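PDB 5I0F: glycoside hydrolase family 31 from Trueperella pyogenes, which degrades cycloalternan, probably by a retaining mechanism in which the sugar is held for a time as a covalent glycosyl-enzyme intermediate. Local coordinates for residues A[209-214]-A[553-558]; A[495-500]-A[513-518]. All blocks are in the same frame, centred on the assembly; numbering follows the deposited sequence.

Contact 1. Residues A[209-214]-A[553-558]; sequences TYLPMP and CGILYW
Met213 reaches from the beginning of strand 212-219 and lays the end of its side chain against Cys553 and Ile555. Its SD sits 3.9 Å from Cys553 CB, and its CE is 3.9 Å from Ile555 CD1. The Met213 chain is extended beyond CG (chi2 -175°, chi3 -165°), which carries the methyl far enough to pass obliquely over the end of Ile555. Leu211, two residues earlier, meets the same isoleucine tip to tip, with its CD1 4.1 Å from Ile555 CG1. Ile555 CG1 is anti to its own carbonyl carbon, and this branch, with CD1 beyond it, serves both Leu211 and Met213. All four residues are buried, and their contact is apolar.

The segment 553-558 is the loop between helix 537-551 and strand 558-561, one of the eight parallel strands of the family 31 TIM barrel. The segment 209-214 runs into strand 212-219, which belongs to a separate mixed sheet. The contact joins the start of this inner strand to the loop that leads into barrel strand 558-561.

Gly554, with positive phi, is the C-prime residue of a Schellman motif that ends the helix. In this motif Ile555 N bonds to Ala550 O and Gly554 N to Gly551 O, which sets the course of the chain into Ile555. On the other side, Leu211 N donates to Thr209 OG1 over 3.0 Å at 170°, forming an ST turn. Thr209 OG1 is also bonded to Glu180 O. Tyr528 of strand 527-529 touches both Leu211 and Ile555, and Gln523 NE2 bonds to Cys553 O.

Contact 2. Residues A[495-500]-A[513-518]; sequences NYARAY and TFSRSG. With BGC (beta-D-glucopyranose), chain C; GLC (alpha-D-glucopyranose), chain B.
Ala497 and Tyr500, one helical turn apart, pack on Thr513 and Ser515 of a TIM-barrel strand. Helix 485-506 precedes strand 513-515 in the chain and lies on the outside of the barrel wall. The axes of 495-500 and 513-515 are 9.0 Å apart at closest approach and run nearly antiparallel, at 161°.

The packing is made of small groups. Thr513 turns CG2 to the helix, 3.7 Å from Tyr500 CB and 3.9 Å from Ala497 O. Ala497 CB lies 4.0 Å from Ser515 OG.

Polar ends are satisfied beyond the two segments. Ser515 OG bonds to Thr466 OG1 of the neighbouring strand. The Tyr500 ring leads away from strand 513-515, and its OH is bonded to Gln388 OE1 and Trp448 NE1.

Arg516, one residue past the strand, makes the contacts of this segment with the sugars. Its CG stands between its backbone N and carbonyl carbon (chi1 64°), and the chain then extends to NE, out to the glycan pocket. Glu470 OE2 forms a salt bridge with NE and should steady the guanidinium. The sugars lie at the edge of this group, near its plane. Arg516 NH1 donates to BGC O2 at 2.9 Å and to GLC O4 at 3.0 Å, the latter straighter, at 162°. Arg516 NH2 adds a weak bond to the same GLC O4 over 3.4 Å.

From the N terminus, the chain first passes 209-214, at the start of strand 212-219. It then enters the TIM barrel, runs through helix 485-506 and soon returns along strand 513-515, so contact 2 closes a short loop. Just past that strand, at Gly518, it touches 209-214. At 553-558 it meets 209-214 again, and contact 1 closes a loop of more than 300 residues. Contact 2 is nested inside that loop. Contact 1 ties the mixed sheet to the barrel, while contact 2 joins a barrel helix to a barrel strand. The two meet directly: Tyr210 O and Gly518 N are 3.2 Å apart, a probable hydrogen bond, and Pro212 packs on Gly518.

Contact 1. Residues A[209-214]-A[553-558]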
loop_
_atom_site.group_PDB
_atom_site.type_symbol
_atom_site.label_atom_id
_atom_site.label_comp_id
_atom_site.label_asym_id
_atom_site.label_seq_id
_atom_site.Cartn_x
_atom_site.Cartn_y
_atom_site.Cartn_z
ATOM N N THR A 209 4.601 -2.972 -3.704
ATOM C CA THR A 209 3.714 -1.851 -3.416
ATOM C C THR A 209 2.581 -2.250 -2.453
ATOM O O THR A 209 2.140 -3.427 -2.404
ATOM C CB THR A 209 3.132 -1.266 -4.745
ATOM O OG1 THR A 209 2.285 -0.148 -4.463
ATOM C CG2 THR A 209 2.337 -2.290 -5.516
ATOM N N TYR A 210 2.119 -1.240 -1.730
ATOM C CA TYR A 210 0.935 -1.292 -0.914
ATOM C C TYR A 210 -0.367 -1.238 -1.721
ATOM O O TYR A 210 -1.424 -1.644 -1.215
ATOM C CB TYR A 210 0.852 -0.088 0.025
ATOM C CG TYR A 210 2.026 0.247 0.909
ATOM C CD1 TYR A 210 2.163 -0.318 2.177
ATOM C CD2 TYR A 210 2.949 1.212 0.515
ATOM C CE1 TYR A 210 3.231 0.037 3.018
ATOM C CE2 TYR A 210 4.006 1.581 1.344
ATOM C CZ TYR A 210 4.156 0.987 2.588
ATOM O OH TYR A 210 5.188 1.372 3.445
ATOM N N LEU A 211 -0.293 -0.697 -2.937
ATOM C CA LEU A 211 -1.477 -0.322 -3.717
ATOM C C LEU A 211 -1.335 -0.766 -5.182
ATOM O O LEU A 211 -1.217 0.076 -6.108
ATOM C CB LEU A 211 -1.676 1.192 -3.615
ATOM C CG LEU A 211 -3.107 1.717 -3.588
ATOM C CD1 LEU A 211 -3.107 3.242 -3.500
ATOM C CD2 LEU A 211 -3.895 1.266 -4.798
ATOM N N PRO A 212 -1.359 -2.086 -5.412
ATOM C CA PRO A 212 -1.270 -2.595 -6.774
ATOM C C PRO A 212 -2.649 -2.573 -7.427
ATOM O O PRO A 212 -3.659 -2.476 -6.728
ATOM C CB PRO A 212 -0.819 -4.040 -6.564
ATOM C CG PRO A 212 -1.434 -4.421 -5.265
ATOM C CD PRO A 212 -1.411 -3.175 -4.419
ATOM N N MET A 213 -2.677 -2.683 -8.745
ATOM C CA MET A 213 -3.917 -2.958 -9.503
ATOM C C MET A 213 -3.591 -3.825 -10.714
ATOM O O MET A 213 -2.513 -3.688 -11.296
ATOM C CB MET A 213 -4.584 -1.665 -9.957
ATOM C CG MET A 213 -5.104 -0.791 -8.821
ATOM S SD MET A 213 -5.986 0.629 -9.452
ATOM C CE MET A 213 -6.073 1.682 -8.000
ATOM N N PRO A 214 -4.508 -4.730 -11.102
ATOM C CA PRO A 214 -4.260 -5.558 -12.280
ATOM C C PRO A 214 -4.732 -4.861 -13.560
ATOM O O PRO A 214 -5.598 -5.373 -14.274
ATOM C CB PRO A 214 -5.046 -6.827 -11.972
ATOM C CG PRO A 214 -6.235 -6.325 -11.178
ATOM C CD PRO A 214 -5.689 -5.193 -10.348
ATOM N N CYS A 553 -3.616 5.425 -12.474
ATOM C CA CYS A 553 -4.618 4.389 -12.219
ATOM C C CYS A 553 -5.844 4.919 -11.484
ATOM O O CYS A 553 -6.687 4.143 -11.025
ATOM C CB CYS A 553 -3.961 3.246 -11.445
ATOM S SG CYS A 553 -2.550 2.588 -12.361
ATOM N N GLY A 554 -5.968 6.239 -11.409
ATOM C CA GLY A 554 -7.139 6.878 -10.851
ATOM C C GLY A 554 -7.109 7.180 -9.371
ATOM O O GLY A 554 -8.150 7.480 -8.806
ATOM N N ILE A 555 -5.932 7.113 -8.737
ATOM C CA ILE A 555 -5.764 7.534 -7.349
ATOM C C ILE A 555 -5.434 9.017 -7.418
ATOM O O ILE A 555 -4.278 9.397 -7.658
ATOM C CB ILE A 555 -4.642 6.755 -6.637
ATOM C CG1 ILE A 555 -4.946 5.255 -6.583
ATOM C CG2 ILE A 555 -4.412 7.291 -5.222
ATOM C CD1 ILE A 555 -6.173 4.873 -5.782
ATOM N N LEU A 556 -6.454 9.845 -7.221
ATOM C CA LEU A 556 -6.377 11.290 -7.460
ATOM C C LEU A 556 -5.748 12.064 -6.302
ATOM O O LEU A 556 -4.898 12.931 -6.523
ATOM C CB LEU A 556 -7.789 11.829 -7.734
ATOM C CG LEU A 556 -8.010 13.296 -8.109
ATOM C CD1 LEU A 556 -7.314 13.580 -9.408
ATOM C CD2 LEU A 556 -9.494 13.613 -8.277
ATOM N N TYR A 557 -6.197 11.782 -5.082
ATOM C CA TYR A 557 -5.836 12.557 -3.904
ATOM C C TYR A 557 -4.661 11.882 -3.182
ATOM O O TYR A 557 -4.830 11.219 -2.148
ATOM C CB TYR A 557 -7.053 12.690 -2.977
ATOM C CG TYR A 557 -8.310 13.261 -3.593
ATOM C CD1 TYR A 557 -8.416 14.619 -3.849
ATOM C CD2 TYR A 557 -9.408 12.454 -3.881
ATOM C CE1 TYR A 557 -9.570 15.166 -4.413
ATOM C CE2 TYR A 557 -10.562 12.980 -4.444
ATOM C CZ TYR A 557 -10.647 14.336 -4.676
ATOM O OH TYR A 557 -11.767 14.902 -5.217
ATOM N N TRP A 558 -3.483 12.040 -3.756
ATOM C CA TRP A 558 -2.297 11.355 -3.339
ATOM C C TRP A 558 -1.326 12.328 -2.700
ATOM O O TRP A 558 -1.167 13.461 -3.154
ATOM C CB TRP A 558 -1.649 10.682 -4.545
ATOM C CG TRP A 558 -0.352 10.002 -4.270
ATOM C CD1 TRP A 558 -0.156 8.690 -4.030
ATOM C CD2 TRP A 558 0.939 10.619 -4.226
ATOM N NE1 TRP A 558 1.185 8.437 -3.823
ATOM C CE2 TRP A 558 1.877 9.610 -3.942
ATOM C CE3 TRP A 558 1.397 11.934 -4.421
ATOM C CZ2 TRP A 558 3.241 9.865 -3.860
ATOM C CZ3 TRP A 558 2.747 12.187 -4.312
ATOM C CH2 TRP A 558 3.659 11.160 -4.036
#

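Contact 2. Residues A[495-500]-A[513-518]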
loop_
_atom_site.group_PDB
_atom_site.type_symbol
_atom_site.label_atom_id
_atom_site.label_comp_id
_atom_site.label_asym_id
_atom_site.label_seq_id
_atom_site.Cartn_x
_atom_site.Cartn_y
_atom_site.Cartn_z
ATOM N N ASN A 495 -12.432 -2.443 1.250
ATOM C CA ASN A 495 -13.519 -2.536 2.224
ATOM C C ASN A 495 -13.244 -1.724 3.504
ATOM O O ASN A 495 -14.157 -1.112 4.089
ATOM C CB ASN A 495 -13.767 -4.017 2.545
ATOM C CG ASN A 495 -14.561 -4.727 1.459
ATOM O OD1 ASN A 495 -15.411 -4.127 0.830
ATOM N ND2 ASN A 495 -14.311 -6.016 1.265
ATOM N N TYR A 496 -11.981 -1.703 3.921
ATOM C CA TYR A 496 -11.540 -0.946 5.101
ATOM C C TYR A 496 -11.749 0.566 4.933
ATOM O O TYR A 496 -12.386 1.221 5.778
ATOM C CB TYR A 496 -10.079 -1.295 5.347
ATOM C CG TYR A 496 -9.311 -0.556 6.415
ATOM C CD1 TYR A 496 -9.882 -0.177 7.629
ATOM C CD2 TYR A 496 -7.968 -0.247 6.204
ATOM C CE1 TYR A 496 -9.117 0.478 8.607
ATOM C CE2 TYR A 496 -7.206 0.392 7.158
ATOM C CZ TYR A 496 -7.786 0.765 8.365
ATOM O OH TYR A 496 -7.004 1.406 9.314
ATOM N N ALA A 497 -11.213 1.111 3.856
ATOM C CA ALA A 497 -11.392 2.542 3.551
ATOM C C ALA A 497 -12.873 2.861 3.386
ATOM O O ALA A 497 -13.365 3.835 3.962
ATOM C CB ALA A 497 -10.608 2.942 2.303
ATOM N N ARG A 498 -13.591 2.026 2.646
ATOM C CA ARG A 498 -15.041 2.167 2.514
ATOM C C ARG A 498 -15.776 2.225 3.857
ATOM O O ARG A 498 -16.662 3.051 4.046
ATOM C CB ARG A 498 -15.612 1.022 1.688
ATOM C CG ARG A 498 -17.119 1.063 1.525
ATOM C CD ARG A 498 -17.644 -0.076 0.684
ATOM N NE ARG A 498 -19.097 0.057 0.508
ATOM C CZ ARG A 498 -19.878 -0.827 -0.097
ATOM N NH1 ARG A 498 -19.377 -1.937 -0.608
ATOM N NH2 ARG A 498 -21.182 -0.590 -0.184
ATOM N N ALA A 499 -15.429 1.328 4.779
ATOM C CA ALA A 499 -16.107 1.266 6.101
ATOM C C ALA A 499 -16.056 2.615 6.804
ATOM O O ALA A 499 -17.066 3.086 7.304
ATOM C CB ALA A 499 -15.451 0.215 6.981
ATOM N N TYR A 500 -14.873 3.242 6.823
ATOM C CA TYR A 500 -14.711 4.511 7.536
ATOM C C TYR A 500 -15.295 5.698 6.748
ATOM O O TYR A 500 -15.865 6.626 7.349
ATOM C CB TYR A 500 -13.257 4.744 7.917
ATOM C CG TYR A 500 -12.791 3.925 9.099
ATOM C CD1 TYR A 500 -12.332 2.601 8.946
ATOM C CD2 TYR A 500 -12.799 4.464 10.374
ATOM C CE1 TYR A 500 -11.884 1.868 10.041
ATOM C CE2 TYR A 500 -12.340 3.746 11.469
ATOM C CZ TYR A 500 -11.889 2.449 11.304
ATOM O OH TYR A 500 -11.404 1.782 12.412
ATOM N N THR A 513 -10.875 9.754 4.482
ATOM C CA THR A 513 -9.948 8.735 4.959
ATOM C C THR A 513 -8.593 8.924 4.282
ATOM O O THR A 513 -8.525 9.450 3.175
ATOM C CB THR A 513 -10.454 7.305 4.686
ATOM O OG1 THR A 513 -10.652 7.092 3.272
ATOM C CG2 THR A 513 -11.746 7.083 5.413
ATOM N N PHE A 514 -7.531 8.488 4.939
ATOM C CA PHE A 514 -6.155 8.686 4.471
ATOM C C PHE A 514 -5.472 7.329 4.667
ATOM O O PHE A 514 -5.169 6.957 5.810
ATOM C CB PHE A 514 -5.522 9.789 5.331
ATOM C CG PHE A 514 -4.176 10.308 4.871
ATOM C CD1 PHE A 514 -3.973 10.777 3.590
ATOM C CD2 PHE A 514 -3.129 10.406 5.781
ATOM C CE1 PHE A 514 -2.736 11.294 3.207
ATOM C CE2 PHE A 514 -1.898 10.950 5.422
ATOM C CZ PHE A 514 -1.696 11.388 4.130
ATOM N N SER A 515 -5.245 6.610 3.561
ATOM C CA SER A 515 -4.781 5.203 3.558
ATOM C C SER A 515 -3.483 5.052 2.783
ATOM O O SER A 515 -3.159 5.906 1.991
ATOM C CB SER A 515 -5.820 4.297 2.886
ATOM O OG SER A 515 -7.094 4.475 3.460
ATOM N N ARG A 516 -2.731 3.979 3.057
ATOM C CA ARG A 516 -1.560 3.618 2.267
ATOM C C ARG A 516 -1.815 2.417 1.371
ATOM O O ARG A 516 -1.150 2.282 0.350
ATOM C CB ARG A 516 -0.314 3.347 3.138
ATOM C CG ARG A 516 -0.464 2.142 4.072
ATOM C CD ARG A 516 0.716 1.962 5.023
ATOM N NE ARG A 516 0.625 0.641 5.657
ATOM C CZ ARG A 516 1.401 0.206 6.650
ATOM N NH1 ARG A 516 2.319 0.986 7.208
ATOM N NH2 ARG A 516 1.265 -1.031 7.103
ATOM N N SER A 517 -2.730 1.528 1.748
ATOM C CA SER A 517 -2.958 0.349 0.942
ATOM C C SER A 517 -4.295 0.415 0.217
ATOM O O SER A 517 -5.215 1.157 0.586
ATOM C CB SER A 517 -2.814 -0.950 1.745
ATOM O OG SER A 517 -3.855 -1.060 2.693
ATOM N N GLY A 518 -4.363 -0.390 -0.829
ATOM C CA GLY A 518 -5.528 -0.445 -1.698
ATOM C C GLY A 518 -5.403 -1.417 -2.858
ATOM O O GLY A 518 -4.419 -2.159 -2.983
HETATM C C2 BGC C . 2.187 4.303 9.001
HETATM C C3 BGC C . 3.017 5.424 9.653
HETATM C C4 BGC C . 2.574 5.600 11.102
HETATM C C5 BGC C . 2.657 4.271 11.868
HETATM C C6 BGC C . 2.017 4.445 13.240
HETATM C C1 BGC C . 1.381 3.346 9.917
HETATM O O2 BGC C . 2.572 3.828 7.696
HETATM O O3 BGC C . 2.874 6.640 8.913
HETATM O O4 BGC C . 3.385 6.595 11.756
HETATM O O5 BGC C . 2.027 3.155 11.189
HETATM O O6 BGC C . 2.271 3.305 14.066
HETATM C C1 GLC B . 7.046 0.590 11.734
HETATM C C2 GLC B . 6.401 1.679 10.873
HETATM C C3 GLC B . 4.948 1.336 10.573
HETATM C C4 GLC B . 4.878 -0.023 9.893
HETATM C C5 GLC B . 5.512 -1.045 10.842
HETATM C C6 GLC B . 5.488 -2.462 10.295
HETATM O O2 GLC B . 6.506 2.939 11.542
HETATM O O3 GLC B . 4.384 2.347 9.722
HETATM O O4 GLC B . 3.511 -0.357 9.579
HETATM O O5 GLC B . 6.879 -0.694 11.127
HETATM O O6 GLC B . 6.409 -2.635 9.207
#